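Side-chain contacts in uracil-DNA glycosylase (Sulfolobus tokodaii str. 7, PDB 4ZBY), which belongs to the uracil-DNA glycosylase superfamily and holds an iron-sulfur cluster and a uracil in separate pockets of a single chain: residues 61-66 against 163-168; 148-153 against 157-162. All blocks are in the same frame, centred on the assembly; numbering follows the deposited sequence.

Interaction 2 lies within the stretch of chain that interaction 1 closes, and the two adjoin where strand 155-162, half of the hairpin in interaction 2, runs directly into the loop 163-168 that meets helix 58-71 in interaction 1, although the centres of the two contacts lie about 21 Å apart. Interaction 1 is small and wholly buried, with side chains of a helix resting on a turn that also carries a uracil-binding histidine; no hydrogen bond crosses between its segments. Interaction 2 lies at the margin of the sheet and is only partly buried. There four backbone hydrogen bonds do the joining, and side chains from aromatic and branched residues cover one face while Val149 on the other is exposed.

Interaction 1 of 2, residues 61-66 against 163-168; sequences KLLTQM and YHPAAA. With URA (uracil), chain C.
Leu62 and Leu63, neighbours on helix 58-71, reach the turn 163-168 at two places. Leu62 leads with one methyl: with CG anti to the backbone N (chi1 175°), CD2 faces both the carbonyl oxygen of Pro165, 3.7 Å away, and Ala168 CB, 4.0 Å away. Leu63 touches nearer its root, its CB lying 4.2 Å from Pro165 CG, so that the proline ring rests against the base of this side chain while Phe55, Leu121 and Phe182 pack around Leu63 as well. The turn closes on itself through Ala168 N, which donates to Pro165 O. Pro165 has a second neighbour in His164, since its CD lies over one face of the imidazole, offset toward the rim. At the ring edge, ND1 accepts a hydrogen bond from Ala166 N (3.0 Å, 158°), with the donor in the ring plane. NE2 donates to O2 of the bound uracil at 2.8 Å, an angle of 161°, and uracil is also hydrogen-bonded to Asn82 OD1 and to the backbone N of Glu42 and Phe55. Held at ND1 by Ala166 N and at NE2 by uracil O2, the imidazole is probably limited in its rotation, beside a mainly apolar contact with the helix that has no hydrogen bonds.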
loop_
_atom_site.group_PDB
_atom_site.type_symbol
_atom_site.label_atom_id
_atom_site.label_comp_id
_atom_site.label_asym_id
_atom_site.label_seq_id
_atom_site.Cartn_x
_atom_site.Cartn_y
_atom_site.Cartn_z
ATOM N N LYS A 61 7.875 5.229 9.672
ATOM C CA LYS A 61 8.438 6.560 9.898
ATOM C C LYS A 61 9.304 6.973 8.703
ATOM O O LYS A 61 9.302 8.143 8.302
ATOM C CB LYS A 61 9.234 6.599 11.200
ATOM C CG LYS A 61 8.318 6.435 12.438
ATOM C CD LYS A 61 9.106 6.211 13.725
ATOM C CE LYS A 61 8.171 5.930 14.899
ATOM N NZ LYS A 61 8.935 5.860 16.186
ATOM N N LEU A 62 9.998 6.008 8.109
ATOM C CA LEU A 62 10.794 6.295 6.914
ATOM C C LEU A 62 9.857 6.632 5.758
ATOM O O LEU A 62 10.102 7.574 5.007
ATOM C CB LEU A 62 11.689 5.122 6.556
ATOM C CG LEU A 62 12.486 5.258 5.261
ATOM C CD1 LEU A 62 13.254 6.561 5.232
ATOM C CD2 LEU A 62 13.440 4.085 5.189
ATOM N N LEU A 63 8.785 5.856 5.613
ATOM C CA LEU A 63 7.806 6.146 4.585
ATOM C C LEU A 63 7.258 7.562 4.749
ATOM O O LEU A 63 7.212 8.321 3.787
ATOM C CB LEU A 63 6.653 5.143 4.614
ATOM C CG LEU A 63 5.530 5.447 3.624
ATOM C CD1 LEU A 63 6.008 5.361 2.178
ATOM C CD2 LEU A 63 4.354 4.516 3.805
ATOM N N THR A 64 6.850 7.919 5.966
ATOM C CA THR A 64 6.332 9.256 6.196
ATOM C C THR A 64 7.336 10.343 5.809
ATOM O O THR A 64 6.979 11.350 5.169
ATOM C CB THR A 64 5.912 9.404 7.678
ATOM O OG1 THR A 64 4.964 8.382 7.963
ATOM C CG2 THR A 64 5.293 10.769 7.917
ATOM N N GLN A 65 8.603 10.124 6.143
ATOM C CA GLN A 65 9.645 11.087 5.832
ATOM C C GLN A 65 9.801 11.247 4.321
ATOM O O GLN A 65 9.936 12.364 3.836
ATOM C CB GLN A 65 10.984 10.686 6.469
ATOM C CG GLN A 65 12.104 11.670 6.168
ATOM C CD GLN A 65 13.446 11.228 6.732
ATOM O OE1 GLN A 65 13.585 10.117 7.253
ATOM N NE2 GLN A 65 14.439 12.095 6.627
ATOM N N MET A 66 9.757 10.145 3.566
ATOM C CA MET A 66 9.884 10.254 2.112
ATOM C C MET A 66 8.675 10.946 1.509
ATOM O O MET A 66 8.799 11.758 0.593
ATOM C CB MET A 66 10.071 8.884 1.461
ATOM C CG MET A 66 11.329 8.228 1.886
ATOM S SD MET A 66 11.730 6.847 0.809
ATOM C CE MET A 66 13.254 6.321 1.583
ATOM N N TYR A 163 10.623 -0.835 -3.699
ATOM C CA TYR A 163 11.005 -1.722 -2.612
ATOM C C TYR A 163 10.209 -1.310 -1.394
ATOM O O TYR A 163 9.710 -0.197 -1.318
ATOM C CB TYR A 163 12.505 -1.653 -2.336
ATOM C CG TYR A 163 13.368 -2.297 -3.397
ATOM C CD1 TYR A 163 13.013 -3.519 -3.970
ATOM C CD2 TYR A 163 14.545 -1.696 -3.814
ATOM C CE1 TYR A 163 13.804 -4.112 -4.938
ATOM C CE2 TYR A 163 15.350 -2.290 -4.778
ATOM C CZ TYR A 163 14.971 -3.492 -5.339
ATOM O OH TYR A 163 15.760 -4.081 -6.305
ATOM N N HIS A 164 10.055 -2.220 -0.450
ATOM C CA HIS A 164 9.355 -1.892 0.762
ATOM C C HIS A 164 10.259 -1.033 1.631
ATOM O O HIS A 164 11.463 -1.252 1.671
ATOM C CB HIS A 164 8.971 -3.180 1.475
ATOM C CG HIS A 164 8.042 -2.977 2.615
ATOM N ND1 HIS A 164 8.461 -2.500 3.838
ATOM C CD2 HIS A 164 6.713 -3.210 2.728
ATOM C CE1 HIS A 164 7.426 -2.441 4.659
ATOM N NE2 HIS A 164 6.355 -2.868 4.009
ATOM N N PRO A 165 9.690 -0.075 2.362
ATOM C CA PRO A 165 10.522 0.820 3.182
ATOM C C PRO A 165 11.378 0.089 4.212
ATOM O O PRO A 165 12.466 0.542 4.521
ATOM C CB PRO A 165 9.494 1.702 3.889
ATOM C CG PRO A 165 8.327 1.680 3.014
ATOM C CD PRO A 165 8.284 0.365 2.323
ATOM N N ALA A 166 10.861 -1.006 4.759
ATOM C CA ALA A 166 11.613 -1.805 5.712
ATOM C C ALA A 166 12.954 -2.258 5.124
ATOM O O ALA A 166 13.944 -2.377 5.851
ATOM C CB ALA A 166 10.788 -2.987 6.147
ATOM N N ALA A 167 13.005 -2.470 3.809
ATOM C CA ALA A 167 14.236 -2.949 3.179
ATOM C C ALA A 167 15.296 -1.858 3.111
ATOM O O ALA A 167 16.474 -2.139 2.886
ATOM C CB ALA A 167 13.951 -3.489 1.769
ATOM N N ALA A 168 14.870 -0.617 3.313
ATOM C CA ALA A 168 15.761 0.528 3.193
ATOM C C ALA A 168 16.281 1.015 4.541
ATOM O O ALA A 168 17.152 1.877 4.609
ATOM C CB ALA A 168 15.056 1.652 2.479
HETATM N N1 URA C . 4.793 -3.022 6.771
HETATM C C2 URA C . 3.777 -2.956 5.881
HETATM O O2 URA C . 3.744 -3.618 4.860
HETATM N N3 URA C . 2.700 -2.262 6.267
HETATM C C4 URA C . 2.535 -1.625 7.445
HETATM O O4 URA C . 1.527 -0.967 7.634
HETATM C C5 URA C . 3.619 -1.705 8.343
HETATM C C6 URA C . 4.731 -2.392 7.991
#

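Interaction 2 of 2, residues 148-153 against 157-162; sequences YVWKYK and IIVFPT
Strands 148-152 and 157-162 run antiparallel; the axes of these short segments come within 4.7 Å of each other, and their directions are 142° apart. Tyr148 with Val159 and Trp150 with Ile157 are hydrogen-bonded pairs; Val149 with Ile158, between them, is a non-hydrogen-bonded pair. The bond from Val159 N to Tyr148 O is almost straight (2.8 Å, 176°), whereas its reciprocal, from Tyr148 N to Val159 O, is more bent. Trp150 and Ile157 exchange two further bonds through their backbone N and O atoms. The result is a beta hairpin at the margin of the six-stranded mixed sheet: strand 148-152 is outermost, and strand 155-162 bonds on its other side to strand 117-121, which runs parallel to it. Side chains of Tyr148, Trp150, Ile157 and Val159 share one face, where Met133 of helix 123-133 touches Tyr148, Trp150 and Val159. Tyr148 has CG beside its backbone N (chi1 -61°), which sends the ring along toward Pro161; the two side chains cross at about a right angle, and the proline CD meets the ring edge 3.6 Å from CE1. The phenol OH is hydrogen-bonded to Val143 O, and the ring of Phe130 makes an edge-to-face contact with that of Tyr148. Trp150 instead lays its indole obliquely by Val159, CE3 lying 4.0 Å from CG2. Tyr152 is modelled in two conformers; in one of them it runs alongside Ile157, with CD2 of the tyrosine 4.0 Å from CD1 of the isoleucine. In that conformer one face of the Tyr152 ring takes Trp150 CZ2 above its centre, the opposite face takes CG of Lys153, and its OH is hydrogen-bonded to Asp111 OD1.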
loop_
_atom_site.group_PDB
_atom_site.type_symbol
_atom_site.label_atom_id
_atom_site.label_comp_id
_atom_site.label_asym_id
_atom_site.label_seq_id
_atom_site.Cartn_x
_atom_site.Cartn_y
_atom_site.Cartn_z
ATOM N N TYR A 148 3.389 1.726 -14.613
ATOM C CA TYR A 148 2.591 0.776 -15.381
ATOM C C TYR A 148 1.175 1.334 -15.464
ATOM O O TYR A 148 0.589 1.704 -14.451
ATOM C CB TYR A 148 2.610 -0.603 -14.717
ATOM C CG TYR A 148 3.992 -1.207 -14.618
ATOM C CD1 TYR A 148 4.847 -0.881 -13.569
ATOM C CD2 TYR A 148 4.440 -2.120 -15.565
ATOM C CE1 TYR A 148 6.109 -1.424 -13.476
ATOM C CE2 TYR A 148 5.710 -2.680 -15.478
ATOM C CZ TYR A 148 6.542 -2.322 -14.436
ATOM O OH TYR A 148 7.800 -2.889 -14.363
ATOM N N VAL A 149 0.624 1.435 -16.664
ATOM C CA VAL A 149 -0.706 2.019 -16.766
ATOM C C VAL A 149 -1.787 0.955 -16.566
ATOM O O VAL A 149 -1.809 -0.078 -17.256
ATOM C CB VAL A 149 -0.910 2.715 -18.111
ATOM C CG1 VAL A 149 -2.352 3.183 -18.252
ATOM C CG2 VAL A 149 0.052 3.885 -18.230
ATOM N N TRP A 150 -2.673 1.205 -15.611
ATOM C CA TRP A 150 -3.789 0.323 -15.344
ATOM C C TRP A 150 -5.065 0.992 -15.837
ATOM O O TRP A 150 -5.549 1.940 -15.228
ATOM C CB TRP A 150 -3.861 0.018 -13.857
ATOM C CG TRP A 150 -4.908 -0.972 -13.410
ATOM C CD1 TRP A 150 -5.686 -1.785 -14.190
ATOM C CD2 TRP A 150 -5.293 -1.226 -12.055
ATOM N NE1 TRP A 150 -6.533 -2.532 -13.393
ATOM C CE2 TRP A 150 -6.305 -2.209 -12.081
ATOM C CE3 TRP A 150 -4.867 -0.729 -10.824
ATOM C CZ2 TRP A 150 -6.892 -2.703 -10.914
ATOM C CZ3 TRP A 150 -5.463 -1.206 -9.665
ATOM C CH2 TRP A 150 -6.472 -2.177 -9.719
ATOM N N LYS A 151 -5.599 0.524 -16.956
ATOM C CA LYS A 151 -6.901 1.017 -17.381
ATOM C C LYS A 151 -7.948 0.423 -16.452
ATOM O O LYS A 151 -8.120 -0.796 -16.382
ATOM C CB LYS A 151 -7.176 0.675 -18.845
ATOM C CG LYS A 151 -6.527 1.643 -19.786
ATOM C CD LYS A 151 -7.438 2.838 -20.025
ATOM C CE LYS A 151 -6.944 3.666 -21.205
ATOM N NZ LYS A 151 -7.968 4.637 -21.697
ATOM N N TYR A 152 -8.624 1.278 -15.696
ATOM C CA TYR A 152 -9.562 0.789 -14.697
ATOM C C TYR A 152 -10.806 1.654 -14.651
ATOM O O TYR A 152 -10.723 2.844 -14.365
ATOM C CB TYR A 152 -8.921 0.742 -13.307
ATOM C CG TYR A 152 -9.695 -0.135 -12.354
ATOM C CD1 TYR A 152 -10.159 -1.380 -12.765
ATOM C CD2 TYR A 152 -9.977 0.275 -11.058
ATOM C CE1 TYR A 152 -10.869 -2.190 -11.914
ATOM C CE2 TYR A 152 -10.701 -0.530 -10.201
ATOM C CZ TYR A 152 -11.144 -1.769 -10.642
ATOM O OH TYR A 152 -11.855 -2.592 -9.810
ATOM N N LYS A 153 -11.951 1.028 -14.907
ATOM C CA LYS A 153 -13.244 1.718 -15.017
ATOM C C LYS A 153 -13.096 2.850 -16.017
ATOM O O LYS A 153 -12.575 2.642 -17.118
ATOM C CB LYS A 153 -13.726 2.235 -13.645
ATOM C CG LYS A 153 -13.872 1.129 -12.607
ATOM C CD LYS A 153 -14.457 1.625 -11.287
ATOM C CE LYS A 153 -14.589 0.483 -10.286
ATOM N NZ LYS A 153 -15.379 -0.652 -10.847
ATOM N N ILE A 157 -5.071 4.315 -13.992
ATOM C CA ILE A 157 -4.337 4.434 -12.742
ATOM C C ILE A 157 -2.890 4.123 -13.045
ATOM O O ILE A 157 -2.596 3.159 -13.760
ATOM C CB ILE A 157 -4.869 3.473 -11.659
ATOM C CG1 ILE A 157 -6.288 3.896 -11.252
ATOM C CG2 ILE A 157 -3.947 3.486 -10.426
ATOM C CD1 ILE A 157 -7.004 2.888 -10.392
ATOM N N ILE A 158 -1.988 4.956 -12.549
ATOM C CA ILE A 158 -0.561 4.705 -12.731
ATOM C C ILE A 158 -0.066 3.879 -11.564
ATOM O O ILE A 158 -0.150 4.320 -10.415
ATOM C CB ILE A 158 0.229 6.000 -12.783
ATOM C CG1 ILE A 158 -0.220 6.849 -13.976
ATOM C CG2 ILE A 158 1.685 5.705 -12.859
ATOM C CD1 ILE A 158 0.283 8.285 -13.906
ATOM N N VAL A 159 0.436 2.685 -11.844
ATOM C CA VAL A 159 0.942 1.828 -10.781
ATOM C C VAL A 159 2.459 1.908 -10.762
ATOM O O VAL A 159 3.120 1.730 -11.786
ATOM C CB VAL A 159 0.492 0.354 -10.950
ATOM C CG1 VAL A 159 1.177 -0.550 -9.898
ATOM C CG2 VAL A 159 -1.021 0.245 -10.843
ATOM N N PHE A 160 3.011 2.192 -9.595
ATOM C CA PHE A 160 4.448 2.358 -9.475
ATOM C C PHE A 160 5.007 1.498 -8.356
ATOM O O PHE A 160 4.866 1.836 -7.184
ATOM C CB PHE A 160 4.791 3.837 -9.226
ATOM C CG PHE A 160 6.198 4.181 -9.541
ATOM C CD1 PHE A 160 6.495 4.941 -10.659
ATOM C CD2 PHE A 160 7.248 3.718 -8.746
ATOM C CE1 PHE A 160 7.823 5.232 -10.983
ATOM C CE2 PHE A 160 8.581 4.013 -9.064
ATOM C CZ PHE A 160 8.856 4.783 -10.165
ATOM N N PRO A 161 5.650 0.374 -8.714
ATOM C CA PRO A 161 6.173 -0.486 -7.662
ATOM C C PRO A 161 7.503 0.020 -7.120
ATOM O O PRO A 161 8.314 0.489 -7.896
ATOM C CB PRO A 161 6.378 -1.839 -8.374
ATOM C CG PRO A 161 5.634 -1.719 -9.678
ATOM C CD PRO A 161 5.698 -0.265 -10.040
ATOM N N THR A 162 7.715 -0.086 -5.816
ATOM C CA THR A 162 9.013 0.194 -5.208
ATOM C C THR A 162 9.401 -0.905 -4.219
ATOM O O THR A 162 8.609 -1.801 -3.922
ATOM C CB THR A 162 9.012 1.527 -4.452
ATOM O OG1 THR A 162 8.344 1.360 -3.191
ATOM C CG2 THR A 162 8.293 2.621 -5.255
#